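PDB 7JKA: m3DLH protein from Halieaceae bacterium, which probably acts as a hydrolase of the dienelactone hydrolase family, with likely dienelactonase and possibly phosphotriesterase activity. Local coordinates for residues Arg17-Thr22 against Ala71-Asp76; Gly44-Pro49 against Arg109-Thr114; Arg63-Leu68 against Thr240-Leu245; Thr114-Pro119 against Asp124-Ile129; Thr137-Ala142 against Gly149-Phe154. All coordinates share one frame; numbering follows the deposited sequence. Where two conformers were deposited one is given.

Contact 1: Arg17-Thr22 against Ala71-Asp76; sequences REIRYT and AALAAD
Y21 reaches from the edge strand 17-22 to the end of strand 71-74, where its hydroxyl is gripped by the backbone of D76. At the base of the side chain, Y21 packs on T114 of helix 101-116. CG sits in the crowded position between the backbone N and the carbonyl carbon (chi1 61°), which sends the ring inward from the strand. The ring passes A111 on its way in and meets the ring of F28, the two planes inclined by about 25°. At the tip, Y21 OH accepts a nearly straight hydrogen bond from D76 N (3.0 Å, 163° at the hydrogen), the donor lying at the ring edge and near its plane. A water in the ring plane binds Y21 OH at 2.7 Å and donates to D76 O at 2.8 Å. OH is thus joined to D76 N directly and to D76 O through the water, which fixes where the hydroxyl end of the ring lies. The methyl of A75 closes in, its CB 3.8 Å from Y21 OH. The D76 carboxylate turns elsewhere, accepting from backbone N atoms of V29, H78, G79 and G81, so this turn after the strand is fixed from several directions. Farther back along both segments, I19 and L73 add apolar packing, with I19 CG1 3.8 Å from L73 CD1. Strand 27-35 pairs antiparallel with both 14-22 and 71-74 in the central mixed sheet, as expected of an alpha/beta-hydrolase fold, and helix 101-116, through A111 and T114, packs against I19, Y21 and A75.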
# COMPACT_ATOMS: atom_id res chain seq x y z
N ARG A 17 9.62 14.81 -6.16
CA ARG A 17 10.32 14.69 -7.43
C ARG A 17 9.84 13.43 -8.13
O ARG A 17 9.50 12.42 -7.49
CB ARG A 17 11.85 14.68 -7.26
CG ARG A 17 12.46 13.43 -6.65
CD ARG A 17 13.97 13.63 -6.51
NE ARG A 17 14.67 12.49 -5.91
CZ ARG A 17 15.07 12.45 -4.64
NH1 ARG A 17 14.85 13.50 -3.84
NH2 ARG A 17 15.71 11.39 -4.18
N GLU A 18 9.77 13.52 -9.45
CA GLU A 18 9.45 12.36 -10.26
C GLU A 18 10.59 11.35 -10.19
O GLU A 18 11.76 11.73 -10.20
CB GLU A 18 9.22 12.80 -11.71
CG GLU A 18 8.70 11.74 -12.63
CD GLU A 18 8.23 12.33 -13.94
OE1 GLU A 18 9.04 12.39 -14.88
OE2 GLU A 18 7.06 12.74 -14.01
N ILE A 19 10.24 10.07 -10.10
CA ILE A 19 11.22 8.99 -10.08
C ILE A 19 10.86 8.03 -11.20
O ILE A 19 9.76 7.46 -11.20
CB ILE A 19 11.25 8.23 -8.75
CG1 ILE A 19 11.31 9.19 -7.54
CG2 ILE A 19 12.41 7.29 -8.73
CD1 ILE A 19 12.71 9.51 -7.14
N ARG A 20 11.79 7.78 -12.12
CA ARG A 20 11.58 6.81 -13.18
C ARG A 20 12.32 5.53 -12.82
O ARG A 20 13.47 5.58 -12.39
CB ARG A 20 12.05 7.37 -14.52
CG ARG A 20 11.23 8.60 -14.87
CD ARG A 20 11.40 9.08 -16.28
NE ARG A 20 10.40 10.12 -16.52
CZ ARG A 20 9.29 9.96 -17.24
NH1 ARG A 20 9.03 8.82 -17.86
NH2 ARG A 20 8.45 10.99 -17.35
N TYR A 21 11.64 4.39 -12.93
CA TYR A 21 12.26 3.15 -12.52
C TYR A 21 11.66 2.02 -13.35
O TYR A 21 10.72 2.22 -14.12
CB TYR A 21 12.06 2.90 -11.02
CG TYR A 21 10.61 2.77 -10.56
CD1 TYR A 21 9.82 3.90 -10.31
CD2 TYR A 21 10.04 1.53 -10.34
CE1 TYR A 21 8.51 3.79 -9.87
CE2 TYR A 21 8.72 1.41 -9.90
CZ TYR A 21 7.96 2.55 -9.68
OH TYR A 21 6.65 2.42 -9.23
N THR A 22 12.22 0.82 -13.19
CA THR A 22 11.78 -0.28 -14.04
C THR A 22 11.91 -1.60 -13.29
O THR A 22 12.71 -1.73 -12.37
CB THR A 22 12.57 -0.31 -15.36
OG1 THR A 22 12.06 -1.33 -16.24
CG2 THR A 22 14.05 -0.56 -15.13
N ALA A 71 10.30 9.45 4.01
CA ALA A 71 10.47 9.59 2.56
C ALA A 71 9.55 8.58 1.93
O ALA A 71 9.70 7.39 2.18
CB ALA A 71 11.92 9.33 2.14
N ALA A 72 8.58 9.04 1.14
CA ALA A 72 7.50 8.20 0.67
C ALA A 72 7.50 8.19 -0.85
O ALA A 72 7.44 9.24 -1.49
CB ALA A 72 6.16 8.70 1.23
N LEU A 73 7.53 6.98 -1.44
CA LEU A 73 7.45 6.82 -2.89
C LEU A 73 6.03 6.41 -3.26
O LEU A 73 5.61 5.29 -2.95
CB LEU A 73 8.46 5.78 -3.37
CG LEU A 73 8.45 5.59 -4.90
CD1 LEU A 73 9.11 6.77 -5.56
CD2 LEU A 73 9.17 4.31 -5.31
N ALA A 74 5.31 7.31 -3.92
CA ALA A 74 4.05 6.94 -4.54
C ALA A 74 4.35 6.12 -5.79
O ALA A 74 5.00 6.61 -6.72
CB ALA A 74 3.25 8.20 -4.86
N ALA A 75 3.89 4.88 -5.83
CA ALA A 75 4.26 3.93 -6.86
C ALA A 75 3.30 3.92 -8.04
O ALA A 75 2.09 4.17 -7.90
CB ALA A 75 4.32 2.51 -6.29
N ASP A 76 3.84 3.56 -9.19
CA ASP A 76 3.09 3.42 -10.44
C ASP A 76 2.72 1.94 -10.61
O ASP A 76 3.61 1.09 -10.65
CB ASP A 76 4.00 3.93 -11.56
CG ASP A 76 3.45 3.74 -12.97
OD1 ASP A 76 2.30 3.28 -13.15
OD2 ASP A 76 4.20 4.09 -13.90
O HOH W 1 5.57 0.01 -8.95

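Contact 2: Gly44-Pro49 against Arg109-Thr114; sequences GVVVFP and RAALDT
V46 and F48 on strand 44-48 face A111 and L112 of helix 109-114, a strand-helix layer of the alpha/beta-hydrolase fold. The segments run roughly antiparallel, their axes 8.6 Å apart and inclined at 149°. Packing is closest around V46, here in one of two deposited conformers. Its CG1 lies anti to the backbone N and its CG2 beside it, so the two methyls diverge to different helix residues. V46 CG2 meets L112 CD1 at 3.8 Å, the two side chains crossing at about a right angle, while V46 CG1 touches A111 CB at 4.0 Å. The same CG1 lies 3.4 Å above one face of the F48 ring, offset toward its rim. F48 completes the apolar group less tightly: its CE1 comes within 4.1 Å of A111 CB, at an oblique approach. The small A111 CB is thus met by both V46 CG1 and F48 CE1. The F48 ring also touches T137, A138 and L141 of helix 133-143 and the probable nucleophile elbow with C132. The helix has a quite different outer side, where R109 and D113 point away from the strand into exposed surroundings and add nothing to the core. T114 uses its side chain within the helix: T114 OG1 donates to A110 O at 2.6 Å, and T114 N reaches the same oxygen, at 3.0 Å, from the opposite face of the carbonyl plane.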
# COMPACT_ATOMS: atom_id res chain seq x y z
N GLY A 44 11.68 4.96 4.99
CA GLY A 44 11.07 5.00 3.68
C GLY A 44 9.75 4.25 3.70
O GLY A 44 9.63 3.19 4.32
N VAL A 45 8.77 4.78 2.98
CA VAL A 45 7.47 4.14 2.85
C VAL A 45 7.11 4.09 1.38
O VAL A 45 7.08 5.13 0.71
CB VAL A 45 6.37 4.88 3.66
CG1 VAL A 45 5.03 4.11 3.56
CG2 VAL A 45 6.78 5.08 5.12
N VAL A 46 6.87 2.88 0.86
CA VAL A 46 6.24 2.76 -0.46
C VAL A 46 4.74 2.93 -0.29
O VAL A 46 4.13 2.37 0.64
CB VAL A 46 6.55 1.41 -1.13
CG1 VAL A 46 5.89 1.37 -2.53
CG2 VAL A 46 8.02 1.19 -1.22
N VAL A 47 4.15 3.70 -1.18
CA VAL A 47 2.70 3.93 -1.16
C VAL A 47 2.13 3.34 -2.45
O VAL A 47 2.35 3.89 -3.55
CB VAL A 47 2.37 5.42 -1.05
CG1 VAL A 47 0.86 5.64 -1.01
CG2 VAL A 47 3.07 6.08 0.19
N PHE A 48 1.35 2.26 -2.33
CA PHE A 48 0.70 1.71 -3.50
C PHE A 48 -0.71 2.26 -3.62
O PHE A 48 -1.48 2.23 -2.64
CB PHE A 48 0.67 0.18 -3.44
CG PHE A 48 2.03 -0.45 -3.55
CD1 PHE A 48 2.69 -0.45 -4.77
CD2 PHE A 48 2.65 -0.99 -2.44
CE1 PHE A 48 3.96 -1.02 -4.87
CE2 PHE A 48 3.92 -1.56 -2.53
CZ PHE A 48 4.58 -1.57 -3.73
N PRO A 49 -1.06 2.80 -4.78
CA PRO A 49 -2.36 3.46 -4.94
C PRO A 49 -3.48 2.45 -5.16
O PRO A 49 -3.26 1.24 -5.30
CB PRO A 49 -2.14 4.28 -6.23
CG PRO A 49 -1.26 3.33 -7.06
CD PRO A 49 -0.28 2.78 -6.03
N ARG A 109 8.25 -4.91 -6.08
CA ARG A 109 9.64 -4.91 -5.64
C ARG A 109 10.45 -3.81 -6.34
O ARG A 109 11.35 -3.23 -5.72
CB ARG A 109 10.24 -6.29 -5.89
CG ARG A 109 11.43 -6.59 -5.03
CD ARG A 109 11.28 -7.91 -4.29
NE ARG A 109 12.36 -8.03 -3.33
CZ ARG A 109 12.77 -9.17 -2.77
NH1 ARG A 109 13.79 -9.14 -1.92
NH2 ARG A 109 12.18 -10.32 -3.08
N ALA A 110 10.12 -3.51 -7.60
CA ALA A 110 10.80 -2.41 -8.29
C ALA A 110 10.53 -1.08 -7.59
O ALA A 110 11.45 -0.26 -7.46
CB ALA A 110 10.35 -2.34 -9.75
N ALA A 111 9.31 -0.87 -7.10
CA ALA A 111 9.04 0.34 -6.33
C ALA A 111 9.84 0.36 -5.03
O ALA A 111 10.45 1.37 -4.69
CB ALA A 111 7.54 0.49 -6.07
N LEU A 112 9.91 -0.77 -4.32
CA LEU A 112 10.68 -0.78 -3.07
C LEU A 112 12.16 -0.54 -3.34
O LEU A 112 12.82 0.24 -2.63
CB LEU A 112 10.50 -2.12 -2.34
CG LEU A 112 11.21 -2.24 -0.99
CD1 LEU A 112 10.75 -1.15 -0.04
CD2 LEU A 112 10.99 -3.62 -0.40
N ASP A 113 12.71 -1.22 -4.36
CA ASP A 113 14.13 -1.04 -4.67
C ASP A 113 14.42 0.41 -5.03
O ASP A 113 15.45 0.97 -4.62
CB ASP A 113 14.51 -1.94 -5.83
CG ASP A 113 14.61 -3.39 -5.44
OD1 ASP A 113 14.59 -3.73 -4.24
OD2 ASP A 113 14.71 -4.21 -6.39
N THR A 114 13.52 1.03 -5.78
CA THR A 114 13.72 2.43 -6.15
C THR A 114 13.67 3.34 -4.92
O THR A 114 14.46 4.28 -4.81
CB THR A 114 12.67 2.82 -7.18
OG1 THR A 114 12.77 1.87 -8.25
CG2 THR A 114 12.99 4.16 -7.71

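Contact 3: Arg63-Leu68 against Thr240-Leu245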
# COMPACT_ATOMS: atom_id res chain seq x y z
N ARG A 63 2.57 12.77 0.43
CA ARG A 63 2.84 14.08 1.01
C ARG A 63 2.64 14.06 2.52
O ARG A 63 3.48 14.57 3.27
CB ARG A 63 1.96 15.14 0.36
CG ARG A 63 2.39 16.56 0.62
CD ARG A 63 1.29 17.53 0.22
NE ARG A 63 0.14 17.33 1.10
CZ ARG A 63 0.07 17.79 2.35
NH1 ARG A 63 1.06 18.50 2.87
NH2 ARG A 63 -1.02 17.54 3.07
N ARG A 64 1.54 13.47 2.99
CA ARG A 64 1.27 13.42 4.42
C ARG A 64 2.35 12.64 5.15
O ARG A 64 2.78 13.03 6.25
CB ARG A 64 -0.11 12.82 4.67
CG ARG A 64 -1.25 13.67 4.11
CD ARG A 64 -2.61 13.00 4.37
NE ARG A 64 -3.67 13.75 3.70
CZ ARG A 64 -4.95 13.39 3.68
NH1 ARG A 64 -5.33 12.27 4.28
NH2 ARG A 64 -5.83 14.14 3.04
N LEU A 65 2.85 11.56 4.54
CA LEU A 65 3.93 10.79 5.15
C LEU A 65 5.22 11.61 5.24
O LEU A 65 5.95 11.53 6.24
CB LEU A 65 4.16 9.51 4.33
CG LEU A 65 3.03 8.47 4.51
CD1 LEU A 65 3.18 7.47 3.40
CD2 LEU A 65 3.09 7.77 5.86
N ALA A 66 5.54 12.38 4.21
CA ALA A 66 6.68 13.29 4.30
C ALA A 66 6.51 14.27 5.46
O ALA A 66 7.48 14.62 6.13
CB ALA A 66 6.86 14.05 2.98
N GLY A 67 5.27 14.71 5.72
CA GLY A 67 5.03 15.60 6.85
C GLY A 67 5.25 14.94 8.19
O GLY A 67 5.41 15.65 9.19
N LEU A 68 5.28 13.61 8.23
CA LEU A 68 5.59 12.87 9.44
C LEU A 68 7.07 12.57 9.58
O LEU A 68 7.47 11.92 10.56
CB LEU A 68 4.82 11.54 9.44
CG LEU A 68 3.30 11.71 9.50
CD1 LEU A 68 2.61 10.36 9.35
CD2 LEU A 68 2.90 12.43 10.79
N THR A 240 -4.08 7.07 12.22
CA THR A 240 -3.44 7.07 13.53
C THR A 240 -2.89 5.69 13.86
O THR A 240 -1.80 5.56 14.41
CB THR A 240 -4.44 7.51 14.59
OG1 THR A 240 -4.75 8.90 14.37
CG2 THR A 240 -3.88 7.35 16.02
N ALA A 241 -3.67 4.63 13.56
CA ALA A 241 -3.17 3.29 13.84
C ALA A 241 -1.90 3.00 13.05
O ALA A 241 -0.95 2.42 13.59
CB ALA A 241 -4.26 2.25 13.54
N MET A 242 -1.85 3.43 11.78
CA MET A 242 -0.63 3.31 10.98
C MET A 242 0.52 4.06 11.63
O MET A 242 1.63 3.53 11.75
CB MET A 242 -0.90 3.87 9.59
CG MET A 242 0.32 3.82 8.66
SD MET A 242 0.19 5.04 7.33
CE MET A 242 0.54 6.52 8.28
N ARG A 243 0.28 5.31 12.04
CA ARG A 243 1.34 6.09 12.67
C ARG A 243 1.84 5.43 13.95
O ARG A 243 3.04 5.43 14.22
CB ARG A 243 0.85 7.51 12.97
CG ARG A 243 0.65 8.40 11.76
CD ARG A 243 0.28 9.82 12.22
NE ARG A 243 1.38 10.43 12.98
CZ ARG A 243 1.32 11.63 13.56
NH1 ARG A 243 0.22 12.38 13.48
NH2 ARG A 243 2.38 12.10 14.21
N ASN A 244 0.93 4.87 14.76
CA ASN A 244 1.36 4.21 16.00
C ASN A 244 2.24 3.00 15.69
O ASN A 244 3.20 2.73 16.42
CB ASN A 244 0.16 3.75 16.83
CG ASN A 244 -0.66 4.91 17.42
OD1 ASN A 244 -0.17 6.02 17.60
ND2 ASN A 244 -1.92 4.62 17.74
N LEU A 245 1.90 2.23 14.65
CA LEU A 245 2.71 1.08 14.27
C LEU A 245 4.07 1.52 13.76
O LEU A 245 5.11 0.97 14.16
CB LEU A 245 2.00 0.25 13.19
CG LEU A 245 2.74 -1.02 12.76
CD1 LEU A 245 2.97 -1.95 13.95
CD2 LEU A 245 1.96 -1.73 11.67
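Two helices flanking the central sheet meet where L65 of helix 56-67, and L68 just beyond its end, approach M242 and R243 of helix 232-250. The deeper half is apolar. M242 extends with CG anti to the backbone N and then bends at chi3 (74°), which swings its terminal CE toward the other helix, where it rests 3.7 Å from L65 CD2. L68 CD1 stands farther from the same methyl, 4.5 Å from M242 CE. In the alpha/beta-hydrolase fold such helices cover one face of the sheet, and here the inner side chains reach it directly: L65 lies on V45 and V47 of strand 42-48, while M242 lies on V152 and F154 of strand 150-154. W239, one helix turn before R243, touches both L65 and L68. The outer half pairs a leucine with an arginine. A bend at chi3 (64°) turns the R243 guanidinium so that L68 CD2 sits over the centre of one face, 3.2 Å above the plane and 3.3 Å from R243 CZ. R243 has a second deposited conformer, so this closeness is a doubtful measure of tightness. Lower down, L68 CD1 lies 3.7 Å from R243 CD, so one methyl lies along the aliphatic stem and the other over the flat head. Shortened to an alanine here, the L68 side chain would probably leave one guanidinium face without its apolar cover and open a gap beside the stem of R243. Nearby, R64 forms salt bridges with E60 of its own helix and E235 of helix 232-250.

Contact 4: Thr114-Pro119 against Asp124-Ile129; sequences TLVAQP and DRLAAI
No flat group lies between V116 or L115 and L126, which meet through methyls; the one flat group of note, the Q118 amide, lies away from L126 and serves the helix end. At one edge of that amide, Q118 NE2 donates to T114 O at 2.9 Å and 161°, the acceptor lying only 8° out of the amide plane. At its other end, OE1 accepts from NH2 of R17, so both polar atoms of the amide are engaged where helix 101-116 runs out. The packing itself is carried by L126. Its CG stands anti to the carbonyl carbon (chi1 -58°), and the forked end spreads over the last helix turn. L126 CD1 presses on V116 CG2 at 3.5 Å, tighter than usual for two carbons, the side chains crossing at about a right angle. L126 CD2 lies more loosely, 4.0 Å from the same V116 methyl and 4.3 Å from L115 CD2. The contact packs the end of helix 101-116 on strand 126-131, beyond the short strand 121-122, in the central parallel part of the alpha/beta-hydrolase sheet: V121 touches both leucines, L115 also reaches V46 of strand 42-48, and helix 232-250 lies on A127 through F246 and F250.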
# COMPACT_ATOMS: atom_id res chain seq x y z
N THR A 114 13.52 1.03 -5.78
CA THR A 114 13.72 2.43 -6.15
C THR A 114 13.67 3.34 -4.92
O THR A 114 14.46 4.28 -4.81
CB THR A 114 12.67 2.82 -7.18
OG1 THR A 114 12.77 1.87 -8.25
CG2 THR A 114 12.99 4.16 -7.71
N LEU A 115 12.75 3.07 -3.99
CA LEU A 115 12.74 3.83 -2.75
C LEU A 115 14.07 3.71 -2.02
O LEU A 115 14.66 4.70 -1.58
CB LEU A 115 11.59 3.33 -1.88
CG LEU A 115 11.54 3.90 -0.48
CD1 LEU A 115 11.13 5.35 -0.58
CD2 LEU A 115 10.54 3.06 0.34
N VAL A 116 14.55 2.48 -1.85
CA VAL A 116 15.80 2.25 -1.12
C VAL A 116 16.99 2.92 -1.81
O VAL A 116 17.95 3.30 -1.15
CB VAL A 116 16.00 0.73 -0.95
CG1 VAL A 116 17.38 0.44 -0.38
CG2 VAL A 116 14.91 0.16 -0.03
N ALA A 117 16.93 3.08 -3.13
CA ALA A 117 18.02 3.69 -3.86
C ALA A 117 18.11 5.19 -3.66
O ALA A 117 19.11 5.79 -4.07
CB ALA A 117 17.86 3.37 -5.35
N GLN A 118 17.11 5.81 -3.01
CA GLN A 118 17.15 7.27 -2.84
C GLN A 118 18.03 7.65 -1.66
O GLN A 118 18.02 6.97 -0.62
CB GLN A 118 15.73 7.82 -2.64
CG GLN A 118 14.78 7.45 -3.80
CD GLN A 118 15.39 7.74 -5.16
OE1 GLN A 118 15.89 8.83 -5.41
NE2 GLN A 118 15.38 6.74 -6.04
N PRO A 119 18.80 8.74 -1.78
CA PRO A 119 19.74 9.11 -0.70
C PRO A 119 19.07 9.49 0.60
O PRO A 119 19.71 9.39 1.66
CB PRO A 119 20.52 10.30 -1.30
CG PRO A 119 19.70 10.79 -2.45
CD PRO A 119 18.97 9.58 -2.98
N ASP A 124 17.25 0.36 6.63
CA ASP A 124 16.90 -0.47 7.76
C ASP A 124 15.52 -0.18 8.32
O ASP A 124 15.08 -0.87 9.24
CB ASP A 124 17.95 -0.29 8.87
CG ASP A 124 19.35 -0.69 8.42
OD1 ASP A 124 19.48 -1.67 7.66
OD2 ASP A 124 20.32 -0.01 8.82
N ARG A 125 14.83 0.83 7.78
CA ARG A 125 13.54 1.29 8.32
C ARG A 125 12.60 1.53 7.15
O ARG A 125 12.48 2.64 6.64
CB ARG A 125 13.73 2.54 9.17
CG ARG A 125 14.44 2.29 10.50
CD ARG A 125 14.41 3.52 11.43
NE ARG A 125 15.16 4.63 10.85
CZ ARG A 125 15.04 5.90 11.24
NH1 ARG A 125 14.19 6.21 12.20
NH2 ARG A 125 15.78 6.84 10.66
N LEU A 126 11.91 0.46 6.73
CA LEU A 126 11.10 0.51 5.53
C LEU A 126 9.69 0.02 5.83
O LEU A 126 9.49 -0.92 6.62
CB LEU A 126 11.71 -0.34 4.41
CG LEU A 126 13.11 0.04 3.99
CD1 LEU A 126 13.69 -0.96 3.03
CD2 LEU A 126 13.12 1.42 3.33
N ALA A 127 8.72 0.63 5.17
CA ALA A 127 7.34 0.16 5.24
C ALA A 127 6.70 0.22 3.87
O ALA A 127 7.17 0.91 2.96
CB ALA A 127 6.52 0.98 6.24
N ALA A 128 5.58 -0.49 3.74
CA ALA A 128 4.73 -0.36 2.58
C ALA A 128 3.30 -0.18 3.03
O ALA A 128 2.85 -0.90 3.93
CB ALA A 128 4.81 -1.59 1.65
N ILE A 129 2.59 0.74 2.41
CA ILE A 129 1.16 0.88 2.61
C ILE A 129 0.48 0.83 1.26
O ILE A 129 1.09 1.01 0.20
CB ILE A 129 0.78 2.17 3.35
CG1 ILE A 129 0.95 3.43 2.48
CG2 ILE A 129 1.56 2.28 4.66
CD1 ILE A 129 0.34 4.70 3.18

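Contact 5: Thr137-Ala142 against Gly149-Phe154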
# COMPACT_ATOMS: atom_id res chain seq x y z
N THR A 137 -1.45 -5.26 -3.09
CA THR A 137 -0.10 -5.22 -3.65
C THR A 137 0.95 -5.17 -2.54
O THR A 137 1.96 -5.88 -2.61
CB THR A 137 0.04 -4.00 -4.57
OG1 THR A 137 -0.90 -4.13 -5.64
CG2 THR A 137 1.43 -3.94 -5.21
N ALA A 138 0.72 -4.35 -1.52
CA ALA A 138 1.66 -4.28 -0.40
C ALA A 138 1.82 -5.64 0.28
O ALA A 138 2.93 -6.02 0.68
CB ALA A 138 1.20 -3.20 0.58
N LEU A 139 0.72 -6.39 0.44
CA LEU A 139 0.80 -7.72 1.03
C LEU A 139 1.50 -8.71 0.11
O LEU A 139 2.19 -9.62 0.59
CB LEU A 139 -0.60 -8.21 1.41
CG LEU A 139 -1.19 -7.51 2.64
CD1 LEU A 139 -2.64 -7.96 2.86
CD2 LEU A 139 -0.32 -7.79 3.86
N GLU A 140 1.35 -8.57 -1.22
CA GLU A 140 2.13 -9.40 -2.12
C GLU A 140 3.62 -9.13 -1.96
O GLU A 140 4.44 -10.05 -1.99
CB GLU A 140 1.72 -9.15 -3.58
CG GLU A 140 0.36 -9.74 -3.93
CD GLU A 140 0.29 -11.23 -3.70
OE1 GLU A 140 0.91 -11.99 -4.48
OE2 GLU A 140 -0.40 -11.64 -2.75
N LEU A 141 3.98 -7.86 -1.77
CA LEU A 141 5.38 -7.51 -1.56
C LEU A 141 5.89 -8.12 -0.27
O LEU A 141 6.99 -8.68 -0.23
CB LEU A 141 5.53 -5.99 -1.51
CG LEU A 141 6.95 -5.43 -1.29
CD1 LEU A 141 7.90 -5.89 -2.41
CD2 LEU A 141 6.87 -3.90 -1.25
N ALA A 142 5.09 -8.07 0.80
CA ALA A 142 5.51 -8.73 2.03
C ALA A 142 5.66 -10.23 1.84
O ALA A 142 6.63 -10.83 2.33
CB ALA A 142 4.50 -8.42 3.13
N GLY A 149 9.77 -3.56 7.43
CA GLY A 149 9.46 -3.65 8.85
C GLY A 149 7.98 -3.58 9.16
O GLY A 149 7.56 -4.05 10.22
N ALA A 150 7.17 -3.01 8.26
CA ALA A 150 5.76 -2.81 8.55
C ALA A 150 5.00 -2.73 7.24
O ALA A 150 5.51 -2.23 6.23
CB ALA A 150 5.51 -1.52 9.35
N ILE A 151 3.78 -3.27 7.25
CA ILE A 151 2.88 -3.23 6.12
C ILE A 151 1.52 -2.84 6.65
O ILE A 151 1.05 -3.45 7.62
CB ILE A 151 2.78 -4.59 5.40
CG1 ILE A 151 4.16 -5.07 4.95
CG2 ILE A 151 1.86 -4.49 4.22
CD1 ILE A 151 4.77 -6.03 5.94
N VAL A 152 0.88 -1.84 6.04
CA VAL A 152 -0.45 -1.40 6.47
C VAL A 152 -1.33 -1.31 5.25
O VAL A 152 -0.94 -0.68 4.25
CB VAL A 152 -0.41 -0.04 7.20
CG1 VAL A 152 -1.83 0.28 7.73
CG2 VAL A 152 0.60 -0.07 8.34
N THR A 153 -2.50 -1.93 5.31
CA THR A 153 -3.45 -1.86 4.20
C THR A 153 -4.70 -1.09 4.61
O THR A 153 -5.13 -1.12 5.77
CB THR A 153 -3.85 -3.26 3.69
OG1 THR A 153 -4.65 -3.95 4.67
CG2 THR A 153 -2.61 -4.08 3.44
N PHE A 154 -5.28 -0.39 3.64
CA PHE A 154 -6.51 0.36 3.87
C PHE A 154 -7.54 -0.11 2.86
O PHE A 154 -7.31 -0.02 1.65
CB PHE A 154 -6.28 1.87 3.72
CG PHE A 154 -5.26 2.44 4.67
CD1 PHE A 154 -3.91 2.52 4.31
CD2 PHE A 154 -5.65 2.95 5.89
CE1 PHE A 154 -2.97 3.05 5.16
CE2 PHE A 154 -4.72 3.49 6.78
CZ PHE A 154 -3.36 3.54 6.40
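Rotation about CA-CB at I151 (chi1 -57°) sets CG2 anti to the backbone N and CG1 beside it, so that its two branches reach A138 and A142, one turn apart on the same helix face. This is the second half of a beta-alpha-beta crossover, in which helix 133-143 links strand 126-131 to strand 150-154, just after the probable nucleophile elbow around C132. Helix and strand run nearly antiparallel at 156°, their axes 8.4 Å apart. I151 CG2 rests against A138 CB at 3.9 Å and lies 4.0 Å from L139 CD2. The other branch goes to the next turn, with I151 CD1 3.7 Å from A142 CB. The small alanines are consistent with so close an approach. Were an alanine here instead of I151, A138, L139 and A142 would probably lose their apolar partner, leaving a gap between helix and sheet. Behind the strand, V152 faces helix 232-250, so the strand is packed on both sides. Nearer the strand's end, the threonine methyl meets the leucine at about a right angle, T153 CG2 lying 3.8 Å from L139 CG and 3.9 Å from L139 CD1.

How the contacts relate
Starting from the N terminus, strand 17-22 opens the first loop, which contact 1 closes at 71-76. Within that span lie the opening segments of contact 2, at 44-49, and contact 3, at 63-68, so both cross contact 1. Contact 2 closes at 109-114 and also crosses contact 3, whose long loop ends only at 240-245 on helix 232-250. Contacts 4 and 5 are short local closures in series, both nested inside contact 3, and contact 4 starts at T114, which it shares with contact 2. Contacts 1, 2 and 4 gather strands and helix 101-116 on one side; contact 3 joins helices on the other, and contact 5 adds helix 133-143.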